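Local coordinates for putative uncharacterized protein (Sulfolobus turreted icosahedral virus, PDB 4IL7), which is a structural protein of the viral capsid, present here as its C-terminal part, and probably forms part of the penton at the fivefold vertices, at residues L116-T121 with A138-T143. The protein carries 1 engineered substitution. Residues are numbered along the deposited sequence; the frame is centred on the assembly and turned at random. Where two conformers were deposited one is given.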
loop_
_atom_site.group_PDB
_atom_site.type_symbol
_atom_site.label_atom_id
_atom_site.label_comp_id
_atom_site.label_asym_id
_atom_site.label_seq_id
_atom_site.Cartn_x
_atom_site.Cartn_y
_atom_site.Cartn_z
ATOM N N LEU A 116 -2.539 6.849 3.910
ATOM C CA LEU A 116 -1.198 7.207 4.302
ATOM C C LEU A 116 -1.176 8.451 5.129
ATOM O O LEU A 116 -1.985 9.379 4.861
ATOM C CB LEU A 116 -0.302 7.462 3.097
ATOM C CG LEU A 116 -0.214 6.373 2.023
ATOM C CD1 LEU A 116 0.744 6.729 0.910
ATOM C CD2 LEU A 116 0.187 5.035 2.595
ATOM N N THR A 117 -0.274 8.599 6.065
ATOM C CA THR A 117 -0.115 9.811 6.833
ATOM C C THR A 117 1.320 10.238 6.834
ATOM O O THR A 117 2.209 9.406 7.002
ATOM C CB THR A 117 -0.688 9.642 8.233
ATOM O OG1 THR A 117 0.163 8.803 9.050
ATOM C CG2 THR A 117 -2.036 9.144 8.261
ATOM N N ILE A 118 1.593 11.525 6.671
ATOM C CA ILE A 118 2.942 12.050 6.741
ATOM C C ILE A 118 2.802 13.346 7.508
ATOM O O ILE A 118 2.065 14.270 7.104
ATOM C CB ILE A 118 3.588 12.230 5.345
ATOM C CG1 ILE A 118 4.962 12.879 5.440
ATOM C CG2 ILE A 118 2.747 13.020 4.349
ATOM C CD1 ILE A 118 6.010 12.059 6.186
ATOM N N GLY A 119 3.445 13.474 8.645
ATOM C CA GLY A 119 3.336 14.678 9.441
ATOM C C GLY A 119 1.878 14.936 9.793
ATOM O O GLY A 119 1.193 14.103 10.322
ATOM N N SER A 120 1.389 16.108 9.409
ATOM C CA SER A 120 0.043 16.549 9.668
ATOM C C SER A 120 -0.922 16.325 8.489
ATOM O O SER A 120 -2.050 16.760 8.548
ATOM C CB SER A 120 0.088 18.008 10.113
ATOM O OG SER A 120 0.792 18.810 9.175
ATOM N N THR A 121 -0.495 15.582 7.479
ATOM C CA THR A 121 -1.287 15.275 6.307
ATOM C C THR A 121 -1.735 13.847 6.241
ATOM O O THR A 121 -0.930 12.928 6.461
ATOM C CB THR A 121 -0.438 15.557 5.096
ATOM O OG1 THR A 121 -0.094 16.971 5.100
ATOM C CG2 THR A 121 -1.163 15.301 3.778
ATOM N N ALA A 138 10.191 9.727 3.325
ATOM C CA ALA A 138 10.604 8.968 4.496
ATOM C C ALA A 138 9.769 9.238 5.727
ATOM O O ALA A 138 9.480 10.404 6.054
ATOM C CB ALA A 138 12.057 9.250 4.782
ATOM N N GLY A 139 9.342 8.189 6.400
ATOM C CA GLY A 139 8.568 8.274 7.623
ATOM C C GLY A 139 7.062 8.312 7.407
ATOM O O GLY A 139 6.299 8.276 8.370
ATOM N N THR A 140 6.616 8.320 6.132
ATOM C CA THR A 140 5.184 8.190 5.837
ATOM C C THR A 140 4.664 6.903 6.466
ATOM O O THR A 140 5.361 5.870 6.438
ATOM C CB THR A 140 4.960 8.198 4.308
ATOM O OG1 THR A 140 5.397 9.459 3.797
ATOM C CG2 THR A 140 3.492 8.019 3.947
ATOM N N GLN A 141 3.494 6.911 7.067
ATOM C CA GLN A 141 2.877 5.748 7.645
ATOM C C GLN A 141 1.779 5.227 6.772
ATOM O O GLN A 141 0.981 5.969 6.220
ATOM C CB GLN A 141 2.278 6.149 8.960
ATOM C CG GLN A 141 3.327 6.629 9.974
ATOM C CD GLN A 141 4.140 5.547 10.523
ATOM O OE1 GLN A 141 5.342 5.536 10.328
ATOM N NE2 GLN A 141 3.502 4.637 11.242
ATOM N N ILE A 142 1.696 3.915 6.653
ATOM C CA ILE A 142 0.531 3.224 6.072
ATOM C C ILE A 142 -0.391 2.925 7.215
ATOM O O ILE A 142 -0.103 2.056 8.083
ATOM C CB ILE A 142 0.943 1.907 5.392
ATOM C CG1 ILE A 142 1.968 2.172 4.319
ATOM C CG2 ILE A 142 -0.300 1.212 4.832
ATOM C CD1 ILE A 142 2.521 0.901 3.669
ATOM N N THR A 143 -1.478 3.670 7.372
ATOM C CA THR A 143 -2.355 3.470 8.521
ATOM C C THR A 143 -3.523 2.522 8.300
ATOM O O THR A 143 -4.044 1.964 9.232
ATOM C CB THR A 143 -2.873 4.832 9.028
ATOM O OG1 THR A 143 -3.611 5.403 7.930
ATOM C CG2 THR A 143 -1.668 5.733 9.280
HETATM O O HOH W 1 4.851 10.894 9.398
#
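Thr117 and Gln141 form the hydrogen-bonded pair where two antiparallel strands, 110-118 and 141-147, meet at one end of a sheet in a partial jelly-roll fold of two four-stranded antiparallel sheets. Both strands are central in their sheet, with 121-128 beyond the first and 86-92 beyond the second. The pair shows how a sheet sorts its side chains. Thr117 N donates to Gln141 O, and Gln141 N returns a straighter bond to Thr117 O, at 2.8 Å and 172°; both donors lie in the carbonyl planes.

On the face of Thr117 and Gln141, the threonine turns OG1 over the neighbouring strand, between its own backbone N and carbonyl carbon (chi1 73°), and this oxygen rests 3.4 Å from Gln141 CB. Gln141 then bends at chi2 and leads its amide away, where OE1 is hydrogen-bonded to Thr92 OG1 of strand 86-92. In one of its two conformers, Thr143 lies across Thr117 at about a right angle, its CG2 3.6 Å from Thr117 CG2.

The opposite face is buried and apolar. Leu116 and Ile142, a non-hydrogen-bonded pair, lie side by side and point the same way, Leu116 CD2 standing 3.8 Å from Ile142 CG1. Ile134 and Val136 of the other sheet, with Met123 and Phe125 of the adjacent strand, also pack against the leucine.

Beyond the last bridge Ile118 and Thr140 still face each other. Thr140 places CG2 beside Leu116 CB, while its OG1 bonds Ile137 O. Ile118, whose CG1 is anti to the backbone N (chi1 176°), sets CD1 3.6 Å from Thr140 OG1. Ile118 also opens a type II' turn ending at Thr121, and one water spans the gap, accepting from Gly119 N at 3.0 Å and donating to Gly139 O.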